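Local coordinates for protein Nup188 (Myceliophthora thermophila, PDB 4KF8) that probably serves as a scaffold nucleoporin of the nuclear pore complex, sharing structural and functional properties with nuclear transport receptors, at residues Y212-L224 / V284-T296. Sequence-based numbering, arbitrary orientation.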
loop_
_atom_site.group_PDB
_atom_site.type_symbol
_atom_site.label_atom_id
_atom_site.label_comp_id
_atom_site.label_asym_id
_atom_site.label_seq_id
_atom_site.Cartn_x
_atom_site.Cartn_y
_atom_site.Cartn_z
ATOM N N TYR A 212 8.194 -5.988 7.471
ATOM C CA TYR A 212 6.949 -6.702 7.215
ATOM C C TYR A 212 5.919 -5.796 6.554
ATOM O O TYR A 212 5.171 -6.227 5.677
ATOM C CB TYR A 212 6.365 -7.289 8.501
ATOM C CG TYR A 212 5.090 -8.064 8.259
ATOM C CD1 TYR A 212 5.125 -9.421 7.965
ATOM C CD2 TYR A 212 3.852 -7.437 8.304
ATOM C CE1 TYR A 212 3.964 -10.129 7.732
ATOM C CE2 TYR A 212 2.689 -8.136 8.065
ATOM C CZ TYR A 212 2.750 -9.482 7.782
ATOM O OH TYR A 212 1.593 -10.181 7.551
ATOM N N ALA A 213 5.880 -4.544 6.996
ATOM C CA ALA A 213 4.938 -3.566 6.472
ATOM C C ALA A 213 5.207 -3.283 5.001
ATOM O O ALA A 213 4.282 -3.121 4.213
ATOM C CB ALA A 213 5.015 -2.284 7.278
ATOM N N ILE A 214 6.484 -3.231 4.643
ATOM C CA ILE A 214 6.900 -2.980 3.271
ATOM C C ILE A 214 6.501 -4.144 2.361
ATOM O O ILE A 214 6.039 -3.944 1.238
ATOM C CB ILE A 214 8.422 -2.735 3.211
ATOM C CG1 ILE A 214 8.763 -1.415 3.906
ATOM C CG2 ILE A 214 8.917 -2.713 1.778
ATOM C CD1 ILE A 214 10.241 -1.161 4.058
ATOM N N TRP A 215 6.660 -5.361 2.869
ATOM C CA TRP A 215 6.320 -6.569 2.128
ATOM C C TRP A 215 4.808 -6.799 2.042
ATOM O O TRP A 215 4.270 -7.033 0.960
ATOM C CB TRP A 215 7.028 -7.774 2.762
ATOM C CG TRP A 215 6.363 -9.108 2.548
ATOM C CD1 TRP A 215 5.480 -9.726 3.387
ATOM C CD2 TRP A 215 6.552 -9.999 1.441
ATOM N NE1 TRP A 215 5.099 -10.937 2.865
ATOM C CE2 TRP A 215 5.743 -11.130 1.673
ATOM C CE3 TRP A 215 7.323 -9.949 0.275
ATOM C CZ2 TRP A 215 5.682 -12.201 0.781
ATOM C CZ3 TRP A 215 7.261 -11.013 -0.610
ATOM C CH2 TRP A 215 6.445 -12.124 -0.350
ATOM N N ALA A 216 4.126 -6.715 3.180
ATOM C CA ALA A 216 2.696 -7.020 3.246
ATOM C C ALA A 216 1.806 -5.914 2.682
ATOM O O ALA A 216 0.863 -6.183 1.939
ATOM C CB ALA A 216 2.293 -7.339 4.672
ATOM N N LYS A 217 2.112 -4.673 3.042
ATOM C CA LYS A 217 1.282 -3.533 2.681
ATOM C C LYS A 217 1.776 -2.851 1.401
ATOM O O LYS A 217 1.091 -2.001 0.838
ATOM C CB LYS A 217 1.258 -2.543 3.852
ATOM C CG LYS A 217 0.299 -1.371 3.723
ATOM C CD LYS A 217 0.638 -0.290 4.746
ATOM C CE LYS A 217 -0.213 0.958 4.559
ATOM N NZ LYS A 217 0.264 2.080 5.418
ATOM N N GLY A 218 2.961 -3.235 0.936
ATOM C CA GLY A 218 3.554 -2.597 -0.227
ATOM C C GLY A 218 3.857 -3.517 -1.397
ATOM O O GLY A 218 3.231 -3.419 -2.451
ATOM N N ILE A 219 4.828 -4.408 -1.215
ATOM C CA ILE A 219 5.277 -5.291 -2.289
ATOM C C ILE A 219 4.162 -6.179 -2.844
ATOM O O ILE A 219 3.961 -6.236 -4.057
ATOM C CB ILE A 219 6.460 -6.175 -1.839
ATOM C CG1 ILE A 219 7.680 -5.311 -1.523
ATOM C CG2 ILE A 219 6.807 -7.197 -2.908
ATOM C CD1 ILE A 219 8.915 -6.109 -1.169
ATOM N N LEU A 220 3.438 -6.861 -1.962
ATOM C CA LEU A 220 2.377 -7.777 -2.383
ATOM C C LEU A 220 1.200 -7.123 -3.123
ATOM O O LEU A 220 0.791 -7.622 -4.174
ATOM C CB LEU A 220 1.876 -8.624 -1.210
ATOM C CG LEU A 220 2.899 -9.555 -0.564
ATOM C CD1 LEU A 220 2.244 -10.375 0.531
ATOM C CD2 LEU A 220 3.530 -10.453 -1.607
ATOM N N PRO A 221 0.639 -6.021 -2.585
ATOM C CA PRO A 221 -0.430 -5.381 -3.361
ATOM C C PRO A 221 0.086 -4.731 -4.643
ATOM O O PRO A 221 -0.687 -4.527 -5.577
ATOM C CB PRO A 221 -0.978 -4.322 -2.400
ATOM C CG PRO A 221 0.116 -4.072 -1.448
ATOM C CD PRO A 221 0.801 -5.384 -1.268
ATOM N N LEU A 222 1.377 -4.410 -4.680
ATOM C CA LEU A 222 2.008 -3.952 -5.908
ATOM C C LEU A 222 1.985 -5.063 -6.951
ATOM O O LEU A 222 1.623 -4.833 -8.102
ATOM C CB LEU A 222 3.449 -3.506 -5.648
ATOM C CG LEU A 222 3.711 -2.002 -5.530
ATOM C CD1 LEU A 222 5.104 -1.733 -4.984
ATOM C CD2 LEU A 222 3.536 -1.323 -6.876
ATOM N N LEU A 223 2.362 -6.271 -6.540
ATOM C CA LEU A 223 2.418 -7.413 -7.451
ATOM C C LEU A 223 1.045 -7.782 -8.009
ATOM O O LEU A 223 0.926 -8.203 -9.158
ATOM C CB LEU A 223 3.038 -8.625 -6.755
ATOM C CG LEU A 223 4.483 -8.474 -6.277
ATOM C CD1 LEU A 223 4.977 -9.776 -5.681
ATOM C CD2 LEU A 223 5.390 -8.022 -7.407
ATOM N N LEU A 224 0.013 -7.626 -7.185
ATOM C CA LEU A 224 -1.356 -7.908 -7.599
ATOM C C LEU A 224 -1.809 -6.928 -8.672
ATOM O O LEU A 224 -2.646 -7.255 -9.512
ATOM C CB LEU A 224 -2.304 -7.816 -6.401
ATOM C CG LEU A 224 -2.171 -8.849 -5.283
ATOM C CD1 LEU A 224 -2.642 -8.251 -3.973
ATOM C CD2 LEU A 224 -2.980 -10.086 -5.615
ATOM N N VAL A 284 -3.298 -7.613 9.207
ATOM C CA VAL A 284 -2.373 -7.566 8.080
ATOM C C VAL A 284 -1.871 -8.961 7.706
ATOM O O VAL A 284 -1.510 -9.209 6.558
ATOM C CB VAL A 284 -1.160 -6.652 8.369
ATOM C CG1 VAL A 284 -1.563 -5.187 8.291
ATOM C CG2 VAL A 284 -0.550 -6.981 9.724
ATOM N N ALA A 285 -1.851 -9.863 8.682
ATOM C CA ALA A 285 -1.410 -11.230 8.453
ATOM C C ALA A 285 -2.414 -11.968 7.579
ATOM O O ALA A 285 -2.052 -12.869 6.827
ATOM C CB ALA A 285 -1.223 -11.953 9.774
ATOM N N LEU A 286 -3.678 -11.575 7.685
ATOM C CA LEU A 286 -4.745 -12.197 6.915
ATOM C C LEU A 286 -4.765 -11.685 5.481
ATOM O O LEU A 286 -5.147 -12.410 4.564
ATOM C CB LEU A 286 -6.099 -11.945 7.581
ATOM C CG LEU A 286 -6.274 -12.502 8.994
ATOM C CD1 LEU A 286 -7.654 -12.175 9.543
ATOM C CD2 LEU A 286 -6.037 -13.998 9.001
ATOM N N SER A 287 -4.354 -10.435 5.292
ATOM C CA SER A 287 -4.346 -9.825 3.965
ATOM C C SER A 287 -3.095 -10.219 3.191
ATOM O O SER A 287 -3.115 -10.306 1.965
ATOM C CB SER A 287 -4.436 -8.303 4.071
ATOM O OG SER A 287 -3.263 -7.762 4.650
ATOM N N GLU A 288 -2.009 -10.445 3.920
ATOM C CA GLU A 288 -0.771 -10.933 3.330
ATOM C C GLU A 288 -1.020 -12.294 2.695
ATOM O O GLU A 288 -0.694 -12.523 1.530
ATOM C CB GLU A 288 0.308 -11.062 4.403
ATOM C CG GLU A 288 1.639 -11.564 3.881
ATOM C CD GLU A 288 2.416 -12.336 4.923
ATOM O OE1 GLU A 288 1.784 -12.864 5.860
ATOM O OE2 GLU A 288 3.656 -12.418 4.805
ATOM N N VAL A 289 -1.602 -13.190 3.485
ATOM C CA VAL A 289 -1.969 -14.524 3.038
ATOM C C VAL A 289 -3.019 -14.451 1.934
ATOM O O VAL A 289 -2.995 -15.238 0.992
ATOM C CB VAL A 289 -2.483 -15.370 4.222
ATOM C CG1 VAL A 289 -3.039 -16.702 3.750
ATOM C CG2 VAL A 289 -1.367 -15.586 5.230
ATOM N N HIS A 290 -3.930 -13.490 2.049
ATOM C CA HIS A 290 -4.943 -13.261 1.026
ATOM C C HIS A 290 -4.289 -12.864 -0.295
ATOM O O HIS A 290 -4.675 -13.346 -1.359
ATOM C CB HIS A 290 -5.919 -12.175 1.482
ATOM C CG HIS A 290 -7.043 -11.925 0.526
ATOM N ND1 HIS A 290 -7.785 -12.942 -0.033
ATOM C CD2 HIS A 290 -7.556 -10.772 0.034
ATOM C CE1 HIS A 290 -8.704 -12.427 -0.830
ATOM N NE2 HIS A 290 -8.585 -11.112 -0.806
ATOM N N SER A 291 -3.293 -11.987 -0.215
ATOM C CA SER A 291 -2.562 -11.541 -1.396
ATOM C C SER A 291 -1.817 -12.695 -2.052
ATOM O O SER A 291 -1.932 -12.915 -3.254
ATOM C CB SER A 291 -1.578 -10.426 -1.030
ATOM O OG SER A 291 -2.255 -9.221 -0.715
ATOM N N LEU A 292 -1.054 -13.424 -1.246
ATOM C CA LEU A 292 -0.273 -14.559 -1.721
ATOM C C LEU A 292 -1.140 -15.638 -2.354
ATOM O O LEU A 292 -0.738 -16.276 -3.326
ATOM C CB LEU A 292 0.540 -15.156 -0.573
ATOM C CG LEU A 292 1.717 -14.316 -0.089
ATOM C CD1 LEU A 292 2.302 -14.889 1.187
ATOM C CD2 LEU A 292 2.769 -14.245 -1.181
ATOM N N ALA A 293 -2.329 -15.844 -1.798
ATOM C CA ALA A 293 -3.249 -16.849 -2.318
ATOM C C ALA A 293 -3.701 -16.495 -3.731
ATOM O O ALA A 293 -3.843 -17.371 -4.582
ATOM C CB ALA A 293 -4.446 -17.006 -1.396
ATOM N N LEU A 294 -3.919 -15.206 -3.972
ATOM C CA LEU A 294 -4.295 -14.721 -5.296
ATOM C C LEU A 294 -3.133 -14.798 -6.280
ATOM O O LEU A 294 -3.307 -15.214 -7.425
ATOM C CB LEU A 294 -4.808 -13.282 -5.216
ATOM C CG LEU A 294 -6.251 -13.105 -4.749
ATOM C CD1 LEU A 294 -6.607 -11.630 -4.662
ATOM C CD2 LEU A 294 -7.194 -13.840 -5.693
ATOM N N LEU A 295 -1.950 -14.391 -5.831
ATOM C CA LEU A 295 -0.765 -14.408 -6.680
ATOM C C LEU A 295 -0.440 -15.820 -7.159
ATOM O O LEU A 295 -0.325 -16.062 -8.357
ATOM C CB LEU A 295 0.435 -13.799 -5.949
ATOM C CG LEU A 295 0.352 -12.292 -5.698
ATOM C CD1 LEU A 295 1.593 -11.772 -4.986
ATOM C CD2 LEU A 295 0.129 -11.547 -7.002
ATOM N N THR A 296 -0.314 -16.748 -6.218
ATOM C CA THR A 296 0.052 -18.124 -6.536
ATOM C C THR A 296 -1.000 -18.852 -7.372
ATOM O O THR A 296 -0.667 -19.749 -8.143
ATOM C CB THR A 296 0.339 -18.934 -5.263
ATOM O OG1 THR A 296 -0.785 -18.847 -4.381
ATOM C CG2 THR A 296 1.568 -18.390 -4.557
#
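The indole of Trp215 receives the carboxylate of Glu288 at the edge of its ring, while Leu220 of its own helix lays CG over the centre of one ring face. Trp215 NE1 donates to Glu288 OE2 at 2.8 Å, a moderately straight bond, the oxygen lying close to the ring plane and accepting through its anti lone pair. The carboxylate plane stands 88° from the indole. The phenol of Tyr212 slants against the same carboxylate, with its CE2 3.8 Å from Val284 CG2. Tyr212 OH lies 3.2 Å from Glu288 OE1, a weak bond at best, with Val284 O a rival for the single proton. Glu288 reaches this pair because CG stands anti to the backbone N (chi1 -180°) and the chain runs on extended, a knob among Tyr212, Trp215, Ala216 and Leu220. Leu220 returns the arrangement, inserted among Glu288, Ser291, Leu292 and Leu295, with Leu220 CD1 3.6 Å from Glu288 CG. Farther along, Leu224 spreads its two methyls over Ser291 and the Leu294-Leu295 pair: CD1 approaches Ser291 OG, and Leu224 CD2 lies 3.7 Å from Leu295 CD2. Segments 212-224 and 284-296, whose axes come within 9.3 Å at a 34° angle, thus pack by reciprocal knobs-into-holes within the largely helical C-terminal domain; helix 235-242 touches Trp215, Leu220 and Leu223. With Glu288 cut back to an alanine, the buried indole N-H would probably lose its acceptor, and a gap would open beside Leu220. A buried carboxylate held chiefly by the indole N-H, with a weak, unsettled phenol contact and Arg255 as a distant, weak ionic partner, suggests a polar end to an otherwise leucine-rich interface.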